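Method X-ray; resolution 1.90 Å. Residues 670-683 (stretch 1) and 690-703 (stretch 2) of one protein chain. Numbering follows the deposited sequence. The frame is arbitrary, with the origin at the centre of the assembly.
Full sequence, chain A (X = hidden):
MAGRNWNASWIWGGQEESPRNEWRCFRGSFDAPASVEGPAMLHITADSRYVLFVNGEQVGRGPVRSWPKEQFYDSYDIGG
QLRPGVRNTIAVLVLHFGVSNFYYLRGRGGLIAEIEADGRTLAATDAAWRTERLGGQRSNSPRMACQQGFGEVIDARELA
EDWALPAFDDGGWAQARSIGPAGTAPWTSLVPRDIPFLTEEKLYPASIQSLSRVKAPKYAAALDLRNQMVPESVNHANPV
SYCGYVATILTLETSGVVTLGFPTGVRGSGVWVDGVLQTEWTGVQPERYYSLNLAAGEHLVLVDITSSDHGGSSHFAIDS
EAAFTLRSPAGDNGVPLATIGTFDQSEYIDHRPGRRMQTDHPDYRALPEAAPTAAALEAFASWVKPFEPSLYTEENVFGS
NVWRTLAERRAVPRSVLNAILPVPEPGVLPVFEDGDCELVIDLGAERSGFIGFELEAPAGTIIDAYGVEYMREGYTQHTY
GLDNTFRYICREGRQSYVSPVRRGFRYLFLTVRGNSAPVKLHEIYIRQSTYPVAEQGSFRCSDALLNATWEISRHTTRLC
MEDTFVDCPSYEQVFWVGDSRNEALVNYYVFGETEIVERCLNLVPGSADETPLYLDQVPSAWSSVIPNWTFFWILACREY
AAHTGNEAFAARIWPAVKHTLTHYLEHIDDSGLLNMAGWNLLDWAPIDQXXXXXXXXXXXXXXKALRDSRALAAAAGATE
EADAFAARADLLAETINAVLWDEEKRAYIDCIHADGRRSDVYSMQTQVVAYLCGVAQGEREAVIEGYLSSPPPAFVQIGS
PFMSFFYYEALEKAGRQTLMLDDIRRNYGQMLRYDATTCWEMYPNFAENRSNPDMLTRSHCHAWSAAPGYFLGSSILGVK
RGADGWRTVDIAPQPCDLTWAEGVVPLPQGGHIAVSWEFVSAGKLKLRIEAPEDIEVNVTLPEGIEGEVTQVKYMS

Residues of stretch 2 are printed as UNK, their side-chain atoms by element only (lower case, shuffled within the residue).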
ATOM      1  N   ASP A 670       0.349  25.162 -28.904  1.00 50.04           N
ATOM      2  CA  ASP A 670       0.714  25.488 -30.281  1.00 50.55           C
ATOM      3  C   ASP A 670       1.343  24.344 -31.060  1.00 50.15           C
ATOM      4  O   ASP A 670       0.941  24.060 -32.190  1.00 51.22           O
ATOM      5  CB  ASP A 670       1.673  26.679 -30.287  1.00 51.57           C
ATOM      6  CG  ASP A 670       1.021  27.947 -29.791  1.00 52.61           C
ATOM      7  OD1 ASP A 670       1.740  28.952 -29.597  1.00 54.19           O
ATOM      8  OD2 ASP A 670      -0.215  27.938 -29.603  1.00 52.30           O
ATOM      9  N   SER A 671       2.340  23.701 -30.462  1.00 48.59           N
ATOM     10  CA  SER A 671       3.030  22.590 -31.104  1.00 46.56           C
ATOM     11  C   SER A 671       2.049  21.483 -31.477  1.00 44.77           C
ATOM     12  O   SER A 671       2.342  20.645 -32.327  1.00 44.12           O
ATOM     13  CB  SER A 671       4.093  22.022 -30.163  1.00 47.34           C
ATOM     14  OG  SER A 671       3.487  21.461 -29.010  1.00 47.98           O
ATOM     15  N   GLY A 672       0.883  21.490 -30.838  1.00 43.68           N
ATOM     16  CA  GLY A 672      -0.116  20.471 -31.103  1.00 42.11           C
ATOM     17  C   GLY A 672       0.193  19.209 -30.318  1.00 40.83           C
ATOM     18  O   GLY A 672      -0.293  18.125 -30.640  1.00 39.20           O
ATOM     19  N   LEU A 673       1.013  19.358 -29.280  1.00 39.23           N
ATOM     20  CA  LEU A 673       1.409  18.239 -28.432  1.00 38.55           C
ATOM     21  C   LEU A 673       1.054  18.511 -26.976  1.00 39.20           C
ATOM     22  O   LEU A 673       0.928  19.665 -26.557  1.00 38.31           O
ATOM     23  CB  LEU A 673       2.918  17.996 -28.545  1.00 37.20           C
ATOM     24  CG  LEU A 673       3.460  17.623 -29.928  1.00 39.34           C
ATOM     25  CD1 LEU A 673       4.979  17.657 -29.915  1.00 39.23           C
ATOM     26  CD2 LEU A 673       2.954  16.240 -30.323  1.00 39.96           C
ATOM     27  N   LEU A 674       0.895  17.440 -26.204  1.00 38.19           N
ATOM     28  CA  LEU A 674       0.566  17.570 -24.791  1.00 37.15           C
ATOM     29  C   LEU A 674       1.777  18.127 -24.052  1.00 37.40           C
ATOM     30  O   LEU A 674       2.834  17.496 -24.013  1.00 37.31           O
ATOM     31  CB  LEU A 674       0.184  16.206 -24.206  1.00 35.89           C
ATOM     32  CG  LEU A 674      -0.217  16.200 -22.729  1.00 34.41           C
ATOM     33  CD1 LEU A 674      -1.462  17.045 -22.538  1.00 31.57           C
ATOM     34  CD2 LEU A 674      -0.462  14.766 -22.263  1.00 33.73           C
ATOM     35  N   ASN A 675       1.624  19.316 -23.476  1.00 38.36           N
ATOM     36  CA  ASN A 675       2.711  19.947 -22.737  1.00 39.23           C
ATOM     37  C   ASN A 675       2.228  20.196 -21.316  1.00 38.49           C
ATOM     38  O   ASN A 675       1.270  20.940 -21.106  1.00 36.26           O
ATOM     39  CB  ASN A 675       3.095  21.278 -23.389  1.00 41.17           C
ATOM     40  CG  ASN A 675       4.445  21.784 -22.921  1.00 42.84           C
ATOM     41  OD1 ASN A 675       4.804  21.632 -21.753  1.00 43.52           O
ATOM     42  ND2 ASN A 675       5.198  22.397 -23.830  1.00 42.78           N
ATOM     43  N   MET A 676       2.889  19.585 -20.338  1.00 39.17           N
ATOM     44  CA  MET A 676       2.463  19.754 -18.953  1.00 39.89           C
ATOM     45  C   MET A 676       3.577  19.880 -17.930  1.00 39.32           C
ATOM     46  O   MET A 676       4.660  19.323 -18.091  1.00 39.45           O
ATOM     47  CB  MET A 676       1.565  18.587 -18.540  1.00 41.57           C
ATOM     48  CG  MET A 676       0.284  18.468 -19.326  1.00 41.98           C
ATOM     49  SD  MET A 676      -0.639  17.030 -18.800  1.00 46.64           S
ATOM     50  CE  MET A 676      -1.574  17.708 -17.444  1.00 44.32           C
ATOM     51  N   ALA A 677       3.285  20.618 -16.865  1.00 37.77           N
ATOM     52  CA  ALA A 677       4.224  20.804 -15.770  1.00 37.67           C
ATOM     53  C   ALA A 677       3.692  19.923 -14.649  1.00 36.93           C
ATOM     54  O   ALA A 677       2.796  20.327 -13.913  1.00 37.31           O
ATOM     55  CB  ALA A 677       4.247  22.263 -15.329  1.00 36.23           C
ATOM     56  N   GLY A 678       4.230  18.712 -14.539  1.00 37.05           N
ATOM     57  CA  GLY A 678       3.771  17.801 -13.506  1.00 35.86           C
ATOM     58  C   GLY A 678       4.538  16.495 -13.484  1.00 34.66           C
ATOM     59  O   GLY A 678       5.597  16.379 -14.095  1.00 35.77           O
ATOM     60  N   TRP A 679       4.001  15.506 -12.778  1.00 33.37           N
ATOM     61  CA  TRP A 679       4.646  14.202 -12.667  1.00 32.17           C
ATOM     62  C   TRP A 679       4.298  13.395 -13.918  1.00 32.31           C
ATOM     63  O   TRP A 679       3.275  12.719 -13.966  1.00 32.81           O
ATOM     64  CB  TRP A 679       4.143  13.500 -11.403  1.00 29.90           C
ATOM     65  CG  TRP A 679       4.982  12.350 -10.933  1.00 27.90           C
ATOM     66  CD1 TRP A 679       6.203  11.964 -11.414  1.00 26.93           C
ATOM     67  CD2 TRP A 679       4.665  11.445  -9.870  1.00 27.23           C
ATOM     68  NE1 TRP A 679       6.663  10.874 -10.716  1.00 27.46           N
ATOM     69  CE2 TRP A 679       5.737  10.534  -9.762  1.00 27.65           C
ATOM     70  CE3 TRP A 679       3.576  11.317  -8.996  1.00 28.07           C
ATOM     71  CZ2 TRP A 679       5.753   9.504  -8.815  1.00 27.57           C
ATOM     72  CZ3 TRP A 679       3.592  10.289  -8.053  1.00 26.65           C
ATOM     73  CH2 TRP A 679       4.673   9.399  -7.972  1.00 27.15           C
ATOM     74  N   ASN A 680       5.162  13.483 -14.926  1.00 32.19           N
ATOM     75  CA  ASN A 680       4.963  12.799 -16.207  1.00 32.55           C
ATOM     76  C   ASN A 680       5.638  11.434 -16.199  1.00 31.98           C
ATOM     77  O   ASN A 680       6.525  11.161 -17.008  1.00 32.76           O
ATOM     78  CB  ASN A 680       5.548  13.661 -17.328  1.00 32.79           C
ATOM     79  CG  ASN A 680       5.048  15.092 -17.277  1.00 32.99           C
ATOM     80  OD1 ASN A 680       5.804  16.037 -17.518  1.00 34.52           O
ATOM     81  ND2 ASN A 680       3.769  15.259 -16.966  1.00 29.79           N
ATOM     82  N   LEU A 681       5.186  10.575 -15.292  1.00 30.38           N
ATOM     83  CA  LEU A 681       5.759   9.249 -15.116  1.00 28.90           C
ATOM     84  C   LEU A 681       5.163   8.114 -15.937  1.00 28.11           C
ATOM     85  O   LEU A 681       4.014   8.167 -16.373  1.00 26.90           O
ATOM     86  CB  LEU A 681       5.670   8.858 -13.636  1.00 29.20           C
ATOM     87  CG  LEU A 681       6.181   7.468 -13.245  1.00 28.70           C
ATOM     88  CD1 LEU A 681       7.699   7.481 -13.264  1.00 29.24           C
ATOM     89  CD2 LEU A 681       5.664   7.082 -11.862  1.00 28.38           C
ATOM     90  N   LEU A 682       5.976   7.079 -16.122  1.00 28.25           N
ATOM     91  CA  LEU A 682       5.569   5.862 -16.807  1.00 27.40           C
ATOM     92  C   LEU A 682       6.255   4.665 -16.148  1.00 26.89           C
ATOM     93  O   LEU A 682       5.586   3.789 -15.612  1.00 27.38           O
ATOM     94  CB  LEU A 682       5.925   5.883 -18.297  1.00 27.13           C
ATOM     95  CG  LEU A 682       5.602   4.541 -18.980  1.00 27.68           C
ATOM     96  CD1 LEU A 682       4.131   4.194 -18.762  1.00 27.77           C
ATOM     97  CD2 LEU A 682       5.919   4.605 -20.465  1.00 30.65           C
ATOM     98  N   ASP A 683       7.587   4.644 -16.166  1.00 26.21           N
ATOM     99  CA  ASP A 683       8.340   3.525 -15.598  1.00 27.05           C
ATOM    100  C   ASP A 683       9.481   3.959 -14.671  1.00 27.83           C
ATOM    101  O   ASP A 683       9.936   5.103 -14.723  1.00 29.36           O
ATOM    102  CB  ASP A 683       8.918   2.681 -16.743  1.00 24.98           C
ATOM    103  CG  ASP A 683       9.422   1.329 -16.281  1.00 25.93           C
ATOM    104  OD1 ASP A 683      10.190   0.692 -17.038  1.00 24.04           O
ATOM    105  OD2 ASP A 683       9.043   0.896 -15.171  1.00 24.96           O
ATOM    106  N   UNK A 690      11.018  14.307 -17.917  1.00 40.18           N
ATOM    107  CA  UNK A 690      11.037  15.443 -16.990  1.00 40.68           C
ATOM    108  C   UNK A 690       9.647  15.972 -16.663  1.00 41.86           C
ATOM    109  O   UNK A 690       8.714  15.831 -17.452  1.00 41.04           O
ATOM    110  c   UNK A 690      11.502  14.712 -19.249  1.00 40.60           C
ATOM    111  c   UNK A 690      11.474  16.228 -19.163  1.00 41.07           C
ATOM    112  c   UNK A 690      11.879  16.470 -17.737  1.00 41.64           C
ATOM    113  N   UNK A 691       9.510  16.578 -15.489  1.00 44.08           N
ATOM    114  CA  UNK A 691       8.236  17.151 -15.079  1.00 47.08           C
ATOM    115  C   UNK A 691       8.044  18.399 -15.932  1.00 47.72           C
ATOM    116  O   UNK A 691       7.078  19.143 -15.766  1.00 48.33           O
ATOM    117  o   UNK A 691       7.878  15.407 -12.607  1.00 55.71           O
ATOM    118  c   UNK A 691       8.280  17.544 -13.602  1.00 49.59           C
ATOM    119  n   UNK A 691       9.764  16.475 -12.023  1.00 55.60           N
ATOM    120  c   UNK A 691       8.624  16.381 -12.699  1.00 52.75           C
ATOM    121  N   UNK A 692       8.985  18.600 -16.851  1.00 48.54           N
ATOM    122  CA  UNK A 692       9.012  19.748 -17.748  1.00 50.56           C
ATOM    123  C   UNK A 692       7.891  19.899 -18.766  1.00 49.13           C
ATOM    124  O   UNK A 692       6.781  20.293 -18.420  1.00 50.50           O
ATOM    125  o   UNK A 692      12.799  19.930 -19.609  1.00 60.62           O
ATOM    126  o   UNK A 692      13.918  20.271 -17.749  1.00 62.13           O
ATOM    127  c   UNK A 692      10.351  19.789 -18.491  1.00 53.09           C
ATOM    128  c   UNK A 692      11.552  20.033 -17.593  1.00 57.91           C
ATOM    129  c   UNK A 692      12.850  20.082 -18.372  1.00 60.06           C
ATOM    130  N   UNK A 693       8.185  19.588 -20.025  1.00 47.51           N
ATOM    131  CA  UNK A 693       7.188  19.770 -21.062  1.00 45.05           C
ATOM    132  C   UNK A 693       6.548  18.599 -21.778  1.00 42.19           C
ATOM    133  O   UNK A 693       5.652  17.950 -21.246  1.00 42.72           O
ATOM    134  N   UNK A 694       7.007  18.346 -23.001  1.00 40.61           N
ATOM    135  CA  UNK A 694       6.459  17.290 -23.847  1.00 38.43           C
ATOM    136  C   UNK A 694       7.095  15.914 -23.679  1.00 35.81           C
ATOM    137  O   UNK A 694       8.164  15.640 -24.225  1.00 35.04           O
ATOM    138  c   UNK A 694       6.561  17.689 -25.339  1.00 38.20           C
ATOM    139  c   UNK A 694       5.975  19.087 -25.543  1.00 40.08           C
ATOM    140  c   UNK A 694       5.806  16.690 -26.201  1.00 38.70           C
ATOM    141  c   UNK A 694       6.128  19.613 -26.956  1.00 39.25           C
ATOM    142  N   UNK A 695       6.425  15.047 -22.926  1.00 33.96           N
ATOM    143  CA  UNK A 695       6.916  13.691 -22.711  1.00 31.90           C
ATOM    144  C   UNK A 695       6.179  12.785 -23.697  1.00 30.48           C
ATOM    145  O   UNK A 695       4.951  12.690 -23.677  1.00 30.11           O
ATOM    146  c   UNK A 695       6.658  13.231 -21.263  1.00 32.05           C
ATOM    147  c   UNK A 695       7.301  14.217 -20.290  1.00 31.30           C
ATOM    148  c   UNK A 695       7.222  11.833 -21.051  1.00 30.30           C
ATOM    149  N   UNK A 696       6.939  12.120 -24.557  1.00 29.96           N
ATOM    150  CA  UNK A 696       6.365  11.269 -25.591  1.00 30.77           C
ATOM    151  C   UNK A 696       5.405  10.172 -25.138  1.00 29.63           C
ATOM    152  O   UNK A 696       4.286  10.092 -25.643  1.00 29.11           O
ATOM    153  c   UNK A 696       6.873   9.899 -27.651  1.00 32.60           C
ATOM    154  c   UNK A 696       7.477  10.634 -26.456  1.00 31.50           C
ATOM    155  o   UNK A 696       8.344  11.664 -26.950  1.00 34.74           O
ATOM    156  N   UNK A 697       5.811   9.337 -24.183  1.00 29.75           N
ATOM    157  CA  UNK A 697       4.923   8.254 -23.763  1.00 28.51           C
ATOM    158  C   UNK A 697       3.501   8.674 -23.378  1.00 28.49           C
ATOM    159  O   UNK A 697       2.543   8.022 -23.793  1.00 28.38           O
ATOM    160  c   UNK A 697       5.475   9.297 -19.563  1.00 27.20           C
ATOM    161  c   UNK A 697       7.036   8.258 -20.698  1.00 27.30           C
ATOM    162  n   UNK A 697       4.921   8.797 -20.653  1.00 27.77           N
ATOM    163  n   UNK A 697       6.757   8.984 -19.566  1.00 27.52           N
ATOM    164  c   UNK A 697       5.566   7.395 -22.654  1.00 28.25           C
ATOM    165  c   UNK A 697       5.878   8.133 -21.389  1.00 27.42           C
ATOM    166  N   UNK A 698       3.337   9.752 -22.614  1.00 27.89           N
ATOM    167  CA  UNK A 698       1.980  10.161 -22.251  1.00 28.20           C
ATOM    168  C   UNK A 698       1.239  10.818 -23.413  1.00 28.74           C
ATOM    169  O   UNK A 698       0.010  10.873 -23.427  1.00 27.72           O
ATOM    170  c   UNK A 698       1.974  11.076 -21.019  1.00 29.33           C
ATOM    171  c   UNK A 698       2.968  12.227 -21.025  1.00 30.28           C
ATOM    172  n   UNK A 698       2.914  14.336 -19.819  1.00 31.90           N
ATOM    173  c   UNK A 698       2.918  13.011 -19.721  1.00 32.43           C
ATOM    174  o   UNK A 698       2.890  12.427 -18.639  1.00 33.39           O
ATOM    175  N   UNK A 699       1.983  11.314 -24.393  1.00 30.26           N
ATOM    176  CA  UNK A 699       1.354  11.913 -25.564  1.00 30.57           C
ATOM    177  C   UNK A 699       0.722  10.766 -26.350  1.00 29.57           C
ATOM    178  O   UNK A 699      -0.400  10.873 -26.844  1.00 28.91           O
ATOM    179  c   UNK A 699       2.462  14.120 -26.118  1.00 33.21           C
ATOM    180  n   UNK A 699       3.375  14.512 -25.234  1.00 28.98           N
ATOM    181  c   UNK A 699       2.399  12.635 -26.415  1.00 31.47           C
ATOM    182  o   UNK A 699       1.684  14.906 -26.665  1.00 33.23           O
ATOM    183  N   UNK A 700       1.454   9.660 -26.437  1.00 30.06           N
ATOM    184  CA  UNK A 700       0.989   8.472 -27.143  1.00 29.60           C
ATOM    185  C   UNK A 700      -0.231   7.856 -26.459  1.00 30.30           C
ATOM    186  O   UNK A 700      -1.198   7.478 -27.120  1.00 29.68           O
ATOM    187  c   UNK A 700       2.995   7.859 -29.533  1.00 30.09           C
ATOM    188  c   UNK A 700       2.118   7.444 -27.223  1.00 29.34           C
ATOM    189  c   UNK A 700       4.491   6.886 -27.766  1.00 28.52           C
ATOM    190  c   UNK A 700       3.349   7.846 -28.044  1.00 30.88           C
ATOM    191  N   UNK A 701      -0.191   7.755 -25.131  1.00 29.21           N
ATOM    192  CA  UNK A 701      -1.311   7.182 -24.398  1.00 29.21           C
ATOM    193  C   UNK A 701      -2.550   8.071 -24.456  1.00 28.99           C
ATOM    194  O   UNK A 701      -3.673   7.585 -24.340  1.00 29.23           O
ATOM    195  c   UNK A 701      -0.272   3.149 -23.066  1.00 33.17           C
ATOM    196  c   UNK A 701      -0.854   4.403 -23.265  1.00 31.21           C
ATOM    197  c   UNK A 701      -0.913   6.903 -22.942  1.00 29.64           C
ATOM    198  c   UNK A 701      -0.271   5.553 -22.737  1.00 30.79           C
ATOM    199  c   UNK A 701       0.907   5.427 -22.005  1.00 31.19           C
ATOM    200  c   UNK A 701       1.497   4.181 -21.800  1.00 29.63           C
ATOM    201  c   UNK A 701       0.907   3.038 -22.331  1.00 31.19           C
ATOM    202  N   UNK A 702      -2.359   9.373 -24.639  1.00 28.79           N
ATOM    203  CA  UNK A 702      -3.507  10.271 -24.732  1.00 28.79           C
ATOM    204  C   UNK A 702      -4.265   9.949 -26.019  1.00 29.12           C
ATOM    205  O   UNK A 702      -5.496   9.960 -26.050  1.00 28.04           O
ATOM    206  c   UNK A 702      -3.591  14.170 -24.694  1.00 29.50           C
ATOM    207  c   UNK A 702      -4.169  12.780 -24.919  1.00 30.29           C
ATOM    208  c   UNK A 702      -3.057  11.735 -24.743  1.00 30.44           C
ATOM    209  c   UNK A 702      -5.313  12.520 -23.950  1.00 31.12           C
ATOM    210  N   UNK A 703      -3.522   9.656 -27.079  1.00 29.70           N
ATOM    211  CA  UNK A 703      -4.138   9.310 -28.353  1.00 31.88           C
ATOM    212  C   UNK A 703      -5.030   8.090 -28.151  1.00 31.69           C
ATOM    213  O   UNK A 703      -6.219   8.116 -28.471  1.00 30.88           O
ATOM    214  c   UNK A 703      -2.246  10.215 -29.735  1.00 33.61           C
ATOM    215  c   UNK A 703      -3.073   8.975 -29.421  1.00 32.45           C
ATOM    216  c   UNK A 703      -3.745   8.452 -30.687  1.00 34.19           C
TER
HETATM  217  O   HOH W   1       3.857  16.079 -21.676  1.00 31.97           O
HETATM  218  O   HOH W   2       2.049  10.133 -17.179  1.00 22.91           O

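Position 690 carries three carbons that close a ring onto its own backbone N, and CA-to-CB points away from stretch 1: Pro690.

Position 691 has two carbons, the second bearing one O and one N, a short amide: Asn691. Its backbone O accepts from Gly678 N at 3.1 Å, and its CA lies 2.9 Å from Gly678 O, so the glycine backbone meets this residue at close range.

Position 692 shows three carbons in a row, the last with two oxygens. The chain is extended and CB points away from stretch 1: Glu692.

Position 693 has no side-chain atoms: Gly693. An ideal CB here would sit 3.2 Å from Asn675 OD1, a tight fit, and the bare CA already approaches that OD1 to 3.1 Å. Its O accepts a weak hydrogen bond from Met676 N at 3.3 Å.

At 694, four carbons fork at the first, one arm two carbons long: Ile694. The end of that arm, CD1, packs 3.7 Å from Leu673 CD1.

Position 695 is one carbon bearing two more: Val695. It is the N-cap residue, and its CG2 lies 3.5 Å from Asn680 CB.

Position 696 combines one carbon with an O and a C, and points away: Thr696, with no contact to stretch 1.

Position 697 has one carbon, then a five-membered ring of three C and two N: His697. Leu682 CB sits over one face, 3.5 Å from the ring centroid, a CH-pi contact, while Asn680 O lies at the edge.

Position 698 has three carbons, the third with O and N, the longer amide: Gln698. Its NE2 donates to water 1 at 2.7 Å, and its OE1 accepts from water 2 at 2.8 Å.

Position 699 again has two carbons ending in O and N: Asn699. OD1 accepts from Leu674 N at 2.7 Å; ND2 donates to Leu674 O at 3.3 Å and to Val695 O at 2.9 Å.

Position 700, four carbons forked at the second, is out of reach: Leu700. Position 701, one carbon and a six-carbon ring, is Phe701, its edge meeting Leu682 CD1. Position 702, forked like 700, is Leu702; its CD2 lies 4.0 Å from Leu674 CD2. Position 703, one carbon with two, is out of reach: Val703.

The rule is division by segment. The loop pairs through backbone and spares room with glycine; the helix sends one amide to read both polar backbone atoms of Leu674. Water 1 joins Leu674 O, Gly693 O, Val695 N and Gln698 NE2, and leucines pack alongside.

Stretch 2, residues 690-703: PNEGIVTHQNLFLV
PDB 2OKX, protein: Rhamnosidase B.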